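Side-chain contacts in RIM-binding protein, isoform F (PDB 6Q9M), which couples synaptic vesicle recruitment to release sites at the active zone, and is represented here by its central array of fibronectin type III domains: residues A[120-125]-A[163-168]; A[130-133]-A[138-141]; A[109-112]-A[118-121]. All coordinates share one frame; numbering follows the deposited sequence.

Interaction 1: A[120-125]-A[163-168]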
loop_
_atom_site.group_PDB
_atom_site.type_symbol
_atom_site.label_atom_id
_atom_site.label_comp_id
_atom_site.label_asym_id
_atom_site.label_seq_id
_atom_site.Cartn_x
_atom_site.Cartn_y
_atom_site.Cartn_z
ATOM N N ILE A 120 -7.307 -0.424 3.956
ATOM C CA ILE A 120 -7.066 -0.821 2.574
ATOM C C ILE A 120 -6.465 0.367 1.842
ATOM O O ILE A 120 -7.076 1.438 1.796
ATOM C CB ILE A 120 -8.364 -1.258 1.867
ATOM C CG1 ILE A 120 -9.132 -2.309 2.688
ATOM C CG2 ILE A 120 -8.051 -1.723 0.447
ATOM C CD1 ILE A 120 -8.392 -3.607 2.884
ATOM N N SER A 121 -5.305 0.153 1.220
ATOM C CA SER A 121 -4.601 1.130 0.399
ATOM C C SER A 121 -4.450 0.601 -1.026
ATOM O O SER A 121 -4.476 -0.614 -1.269
ATOM C CB SER A 121 -3.209 1.426 0.961
ATOM O OG SER A 121 -3.285 1.807 2.328
ATOM N N TRP A 122 -4.268 1.528 -1.968
ATOM C CA TRP A 122 -4.027 1.156 -3.357
ATOM C C TRP A 122 -3.313 2.296 -4.072
ATOM O O TRP A 122 -3.147 3.399 -3.539
ATOM C CB TRP A 122 -5.331 0.799 -4.081
ATOM C CG TRP A 122 -6.335 1.903 -4.128
ATOM C CD1 TRP A 122 -6.533 2.786 -5.148
ATOM C CD2 TRP A 122 -7.300 2.234 -3.117
ATOM N NE1 TRP A 122 -7.566 3.646 -4.835
ATOM C CE2 TRP A 122 -8.045 3.334 -3.591
ATOM C CE3 TRP A 122 -7.604 1.708 -1.857
ATOM C CZ2 TRP A 122 -9.064 3.929 -2.843
ATOM C CZ3 TRP A 122 -8.610 2.285 -1.130
ATOM C CH2 TRP A 122 -9.333 3.390 -1.625
ATOM N N LEU A 123 -2.865 1.993 -5.284
ATOM C CA LEU A 123 -2.292 2.975 -6.187
ATOM C C LEU A 123 -3.223 3.084 -7.378
ATOM O O LEU A 123 -3.325 2.131 -8.159
ATOM C CB LEU A 123 -0.887 2.569 -6.633
ATOM C CG LEU A 123 -0.125 3.561 -7.529
ATOM C CD1 LEU A 123 -0.050 4.952 -6.881
ATOM C CD2 LEU A 123 1.289 3.041 -7.866
ATOM N N PRO A 124 -3.957 4.179 -7.534
ATOM C CA PRO A 124 -4.848 4.301 -8.685
ATOM C C PRO A 124 -4.033 4.443 -9.958
ATOM O O PRO A 124 -2.872 4.851 -9.937
ATOM C CB PRO A 124 -5.644 5.579 -8.391
ATOM C CG PRO A 124 -4.781 6.370 -7.478
ATOM C CD PRO A 124 -3.964 5.385 -6.684
ATOM N N ALA A 125 -4.657 4.069 -11.078
ATOM C CA ALA A 125 -4.090 4.380 -12.380
ATOM C C ALA A 125 -4.307 5.838 -12.747
ATOM O O ALA A 125 -3.483 6.419 -13.463
ATOM C CB ALA A 125 -4.699 3.486 -13.458
ATOM N N VAL A 163 -10.185 -8.398 -0.921
ATOM C CA VAL A 163 -10.700 -7.066 -1.206
ATOM C C VAL A 163 -10.099 -6.595 -2.519
ATOM O O VAL A 163 -8.901 -6.797 -2.766
ATOM C CB VAL A 163 -10.423 -6.090 -0.036
ATOM C CG1 VAL A 163 -9.030 -6.211 0.426
ATOM C CG2 VAL A 163 -10.750 -4.642 -0.448
ATOM N N THR A 164 -10.948 -6.024 -3.373
ATOM C CA THR A 164 -10.572 -5.480 -4.672
ATOM C C THR A 164 -10.914 -3.995 -4.717
ATOM O O THR A 164 -11.764 -3.512 -3.962
ATOM C CB THR A 164 -11.297 -6.192 -5.813
ATOM O OG1 THR A 164 -12.678 -5.824 -5.770
ATOM C CG2 THR A 164 -11.200 -7.698 -5.656
ATOM N N VAL A 165 -10.260 -3.278 -5.627
ATOM C CA VAL A 165 -10.505 -1.857 -5.840
ATOM C C VAL A 165 -10.617 -1.602 -7.337
ATOM O O VAL A 165 -9.793 -2.087 -8.118
ATOM C CB VAL A 165 -9.396 -0.988 -5.223
ATOM C CG1 VAL A 165 -9.689 0.496 -5.476
ATOM C CG2 VAL A 165 -9.268 -1.265 -3.734
ATOM N N ARG A 166 -11.642 -0.866 -7.746
ATOM C CA ARG A 166 -11.811 -0.570 -9.157
ATOM C C ARG A 166 -12.222 0.901 -9.288
ATOM O O ARG A 166 -12.779 1.511 -8.365
ATOM C CB ARG A 166 -12.772 -1.668 -9.731
ATOM C CG ARG A 166 -13.990 -1.964 -8.821
ATOM C CD ARG A 166 -14.987 -2.630 -9.683
ATOM N NE ARG A 166 -16.400 -2.657 -9.313
ATOM C CZ ARG A 166 -17.303 -1.690 -9.104
ATOM N NH1 ARG A 166 -17.215 -0.470 -9.696
ATOM N NH2 ARG A 166 -18.488 -2.129 -8.654
ATOM N N ALA A 167 -11.846 1.498 -10.413
ATOM C CA ALA A 167 -12.144 2.895 -10.688
ATOM C C ALA A 167 -13.464 3.006 -11.427
ATOM O O ALA A 167 -13.662 2.329 -12.439
ATOM C CB ALA A 167 -11.036 3.538 -11.527
ATOM N N LYS A 168 -14.378 3.824 -10.917
ATOM C CA LYS A 168 -15.575 4.100 -11.696
ATOM C C LYS A 168 -15.260 5.196 -12.706
ATOM O O LYS A 168 -14.414 6.062 -12.461
ATOM C CB LYS A 168 -16.749 4.485 -10.800
ATOM C CG LYS A 168 -18.108 4.297 -11.492
ATOM C CD LYS A 168 -18.224 2.921 -12.167
ATOM C CE LYS A 168 -18.885 3.017 -13.551
ATOM N NZ LYS A 168 -18.633 1.825 -14.417
#
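Val165 presses one methyl onto the face of the Trp122 indole. CG1 sits 3.6 Å from the centroid of the five-membered ring, only 4° off the ring normal. This is a clear CH-pi contact. Over the whole indole the methyl lies off-centre, since the pyrrole part receives it. The other methyl, CG2, sits just past the ring rim at the CD2-CE3 edge, 3.9 Å from Trp122 CE3. The two side chains cross at about a right angle. Trp122 CG lies between the backbone N and the carbonyl carbon (chi1 60°), which swings the indole across in front of Val165. Two residues earlier on each strand, Ile120 and Val163 meet tip to tip, with Ile120 CD1 3.6 Å from Val163 CG1. All four residues are buried. The contact lies in the core of a fibronectin type III beta sandwich. Strand 118-123 belongs to the three-stranded sheet and strand 160-167 to the four-stranded one. The axes of 120-123 and 163-167 approach to 8.7 Å and cross at -42°. A tryptophan at this position in the second strand is a hallmark of the fold. An alanine replacing Trp122 would probably open a gap between the sheets, leave both methyls of Val165 without their aromatic support and take away the ring that His131 meets edge-to-face. Packing is looser between the two pairs, where Ile120 CG2 and Val165 CG2 are 4.4 Å apart. Beyond Trp122 the segments part: Ala167 points inward but stays clear of 120-125 and packs on His131 instead. The alternate residues turn outward. Thr164 and Arg166 are partly exposed on the far side of their strand. Ser121 points away too.

Interaction 2: A[130-133]-A[138-141]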
loop_
_atom_site.group_PDB
_atom_site.type_symbol
_atom_site.label_atom_id
_atom_site.label_comp_id
_atom_site.label_asym_id
_atom_site.label_seq_id
_atom_site.Cartn_x
_atom_site.Cartn_y
_atom_site.Cartn_z
ATOM N N GLN A 130 -13.239 8.185 -9.064
ATOM C CA GLN A 130 -13.733 7.529 -7.866
ATOM C C GLN A 130 -13.327 6.060 -7.877
ATOM O O GLN A 130 -13.172 5.439 -8.933
ATOM C CB GLN A 130 -15.248 7.652 -7.777
ATOM C CG GLN A 130 -15.744 9.079 -7.755
ATOM C CD GLN A 130 -17.233 9.149 -7.497
ATOM O OE1 GLN A 130 -17.677 9.298 -6.356
ATOM N NE2 GLN A 130 -18.017 9.029 -8.555
ATOM N N HIS A 131 -13.171 5.497 -6.687
ATOM C CA HIS A 131 -12.817 4.097 -6.569
ATOM C C HIS A 131 -13.807 3.397 -5.651
ATOM O O HIS A 131 -14.335 3.994 -4.708
ATOM C CB HIS A 131 -11.390 3.928 -6.069
ATOM C CG HIS A 131 -10.363 4.393 -7.050
ATOM N ND1 HIS A 131 -9.945 3.620 -8.114
ATOM C CD2 HIS A 131 -9.686 5.561 -7.143
ATOM C CE1 HIS A 131 -9.041 4.287 -8.810
ATOM N NE2 HIS A 131 -8.871 5.468 -8.244
ATOM N N VAL A 132 -14.045 2.120 -5.948
ATOM C CA VAL A 132 -15.015 1.295 -5.243
ATOM C C VAL A 132 -14.256 0.179 -4.548
ATOM O O VAL A 132 -13.527 -0.581 -5.197
ATOM C CB VAL A 132 -16.064 0.720 -6.208
ATOM C CG1 VAL A 132 -16.852 -0.364 -5.539
ATOM C CG2 VAL A 132 -17.004 1.807 -6.691
ATOM N N VAL A 133 -14.439 0.068 -3.235
ATOM C CA VAL A 133 -13.823 -0.990 -2.440
ATOM C C VAL A 133 -14.828 -2.130 -2.288
ATOM O O VAL A 133 -16.000 -1.902 -1.962
ATOM C CB VAL A 133 -13.364 -0.462 -1.076
ATOM C CG1 VAL A 133 -12.633 -1.545 -0.309
ATOM C CG2 VAL A 133 -12.486 0.786 -1.264
ATOM N N VAL A 138 -18.541 -7.804 -2.281
ATOM C CA VAL A 138 -19.574 -6.904 -1.780
ATOM C C VAL A 138 -19.008 -5.502 -1.831
ATOM O O VAL A 138 -17.921 -5.254 -1.296
ATOM C CB VAL A 138 -20.012 -7.270 -0.352
ATOM C CG1 VAL A 138 -21.229 -6.413 0.077
ATOM C CG2 VAL A 138 -20.359 -8.759 -0.295
ATOM N N GLU A 139 -19.716 -4.594 -2.507
ATOM C CA GLU A 139 -19.315 -3.186 -2.499
ATOM C C GLU A 139 -19.551 -2.611 -1.111
ATOM O O GLU A 139 -20.699 -2.548 -0.653
ATOM C CB GLU A 139 -20.125 -2.390 -3.514
ATOM C CG GLU A 139 -19.632 -2.395 -4.931
ATOM C CD GLU A 139 -20.414 -1.400 -5.790
ATOM O OE1 GLU A 139 -20.807 -0.324 -5.266
ATOM O OE2 GLU A 139 -20.642 -1.701 -6.983
ATOM N N VAL A 140 -18.492 -2.180 -0.434
ATOM C CA VAL A 140 -18.733 -1.589 0.883
ATOM C C VAL A 140 -18.602 -0.070 0.853
ATOM O O VAL A 140 -19.272 0.605 1.640
ATOM C CB VAL A 140 -17.810 -2.178 1.969
ATOM C CG1 VAL A 140 -18.125 -3.661 2.172
ATOM C CG2 VAL A 140 -16.322 -1.957 1.612
ATOM N N ARG A 141 -17.816 0.497 -0.074
ATOM C CA ARG A 141 -17.641 1.951 -0.069
ATOM C C ARG A 141 -17.212 2.454 -1.441
ATOM O O ARG A 141 -16.407 1.814 -2.130
ATOM C CB ARG A 141 -16.609 2.417 0.977
ATOM C CG ARG A 141 -17.127 2.504 2.428
ATOM C CD ARG A 141 -16.771 1.217 3.229
ATOM N NE ARG A 141 -17.607 0.971 4.404
ATOM C CZ ARG A 141 -17.332 0.076 5.354
ATOM N NH1 ARG A 141 -16.232 -0.660 5.290
ATOM N NH2 ARG A 141 -18.163 -0.088 6.375
#
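Val132 and Glu139 cross obliquely, with one valine methyl lying against the acid's aliphatic stem. Val132 CG1 is 3.5 Å from Glu139 CG and 3.7 Å from its CD. Glu139 CG lies beside the backbone N (chi1 -85°), and the chain then runs out extended over the valine. Its carboxylate passes on to Arg166, where OE2 makes a salt bridge. On the face that carries Val133, the contact between side chains is lighter. Val133 CG1 and Val140 CG2 are 4.2 Å apart. Here the backbone sets the pattern. Val133 N donates to Arg141 O at 2.9 Å. Val140 N returns a bond of 2.9 Å to Val133 O. Val140 and Arg141 therefore both stand opposite Val133, which makes a classic beta bulge. The Arg141 side chain starts on the Val133 face, but the guanidinium turns off from the hairpin, where NH2 makes a weak hydrogen bond with Thr153. The hairpin forms one side of the four-stranded sheet: strand 138-143 is outermost, strand 131-135 lies between it and strand 160-167, and Val133, Val140 and Arg141 all touch Ile152 of strand 149-152 in the facing sheet.

Interaction 3: A[109-112]-A[118-121]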
loop_
_atom_site.group_PDB
_atom_site.type_symbol
_atom_site.label_atom_id
_atom_site.label_comp_id
_atom_site.label_asym_id
_atom_site.label_seq_id
_atom_site.Cartn_x
_atom_site.Cartn_y
_atom_site.Cartn_z
ATOM N N ARG A 109 -3.322 -3.187 -0.876
ATOM C CA ARG A 109 -2.722 -3.746 0.331
ATOM C C ARG A 109 -3.656 -3.570 1.515
ATOM O O ARG A 109 -4.360 -2.562 1.627
ATOM C CB ARG A 109 -1.373 -3.087 0.702
ATOM C CG ARG A 109 -0.448 -2.741 -0.455
ATOM C CD ARG A 109 0.714 -1.812 -0.014
ATOM N NE ARG A 109 0.370 -0.384 0.087
ATOM C CZ ARG A 109 0.188 0.438 -0.951
ATOM N NH1 ARG A 109 0.293 -0.011 -2.195
ATOM N NH2 ARG A 109 -0.108 1.716 -0.747
ATOM N N ALA A 110 -3.612 -4.544 2.422
ATOM C CA ALA A 110 -4.322 -4.489 3.692
ATOM C C ALA A 110 -3.307 -4.287 4.800
ATOM O O ALA A 110 -2.258 -4.939 4.809
ATOM C CB ALA A 110 -5.117 -5.770 3.948
ATOM N N SER A 111 -3.612 -3.378 5.724
ATOM C CA SER A 111 -2.733 -3.111 6.854
ATOM C C SER A 111 -3.592 -2.750 8.057
ATOM O O SER A 111 -4.820 -2.655 7.958
ATOM C CB SER A 111 -1.724 -2.001 6.535
ATOM O OG SER A 111 -2.395 -0.769 6.335
ATOM N N HIS A 112 -2.933 -2.555 9.202
ATOM C CA HIS A 112 -3.617 -2.234 10.455
ATOM C C HIS A 112 -4.799 -3.182 10.675
ATOM O O HIS A 112 -5.938 -2.772 10.915
ATOM C CB HIS A 112 -4.057 -0.771 10.476
ATOM C CG HIS A 112 -2.917 0.202 10.468
ATOM N ND1 HIS A 112 -2.448 0.794 9.312
ATOM C CD2 HIS A 112 -2.157 0.693 11.476
ATOM C CE1 HIS A 112 -1.453 1.611 9.610
ATOM N NE2 HIS A 112 -1.256 1.567 10.916
ATOM N N ALA A 118 -9.732 -3.428 8.818
ATOM C CA ALA A 118 -8.446 -3.338 8.140
ATOM C C ALA A 118 -8.397 -2.022 7.377
ATOM O O ALA A 118 -9.433 -1.483 6.980
ATOM C CB ALA A 118 -8.219 -4.524 7.187
ATOM N N VAL A 119 -7.195 -1.487 7.209
ATOM C CA VAL A 119 -6.987 -0.322 6.354
ATOM C C VAL A 119 -6.569 -0.834 4.982
ATOM O O VAL A 119 -5.605 -1.603 4.862
ATOM C CB VAL A 119 -5.946 0.645 6.949
ATOM C CG1 VAL A 119 -5.406 1.634 5.882
ATOM C CG2 VAL A 119 -6.557 1.417 8.112
ATOM N N ILE A 120 -7.307 -0.424 3.956
ATOM C CA ILE A 120 -7.066 -0.821 2.574
ATOM C C ILE A 120 -6.465 0.367 1.842
ATOM O O ILE A 120 -7.076 1.438 1.796
ATOM C CB ILE A 120 -8.364 -1.258 1.867
ATOM C CG1 ILE A 120 -9.132 -2.309 2.688
ATOM C CG2 ILE A 120 -8.051 -1.723 0.447
ATOM C CD1 ILE A 120 -8.392 -3.607 2.884
ATOM N N SER A 121 -5.305 0.153 1.220
ATOM C CA SER A 121 -4.601 1.130 0.399
ATOM C C SER A 121 -4.450 0.601 -1.026
ATOM O O SER A 121 -4.476 -0.614 -1.269
ATOM C CB SER A 121 -3.209 1.426 0.961
ATOM O OG SER A 121 -3.285 1.807 2.328
HETATM O O HOH W 1 -2.969 -0.713 3.664
#
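A single water joins Ser111 of one strand to Val119 and Ser121 of the other, gripped by three groups at once. It donates to Val119 O at 3.0 Å. It is also hydrogen-bonded to Ser111 OG at 2.7 Å and to Ser121 OG at 2.9 Å. Ser111 OG reaches the water because it stands between its own backbone N and carbonyl carbon (chi1 65°). The same hydroxyl has a weak bond to His112 ND1, 3.4 Å away. Ser121 OG has a second partner in Arg149 of strand 149-152. Val119 O takes two donors, the water and Ser111 N, the latter at 2.8 Å. Val119 N returns the bond to Ser111 O. Two further backbone bonds pair Arg109 with Ser121, one in each direction. The Arg109 side chain lies on the same face as the two serines. Its chain bends at chi3 (-81°) and brings the guanidinium over Ser121, one face turned to the Ser121 carbonyl carbon. NH2 comes within 3.6 Å of Ser121 CB, a packing contact. Further along this face, Val119 CG2 rests 4.1 Å from His112 CB. The opposite face is apolar. There Ala110 CB meets Ile120 CD1 at 4.1 Å, and Phe201 of strand 198-202 packs on Ala110 and Ala118. Ala110 and Ile120 form the non-hydrogen-bonded pair between the two hydrogen-bonded ones. The ladder thus has one polar, hydrated face and one face turned to the core. It is the antiparallel hairpin of the first two strands of a fibronectin type III domain, 106-111 being an outer strand of its three-stranded sheet.

All three contacts lie within one fibronectin type III domain. Interaction 3 comes first along the chain; interaction 2 follows, formed entirely by residues between the two segments of interaction 1. Interactions 3 and 2 are hairpins in the three-stranded and four-stranded sheets. Their centres are 14 Å apart and they do not touch. Interaction 1 packs the two sheets together. Its centre is 11 Å from that of interaction 3, with which it shares Ile120 and Ser121 on strand 118-123. It is 9 Å from the centre of interaction 2 and touches it directly, for example through Pro124 and His131. Hairpin pairing and core packing thus together build one sandwich unit of the array.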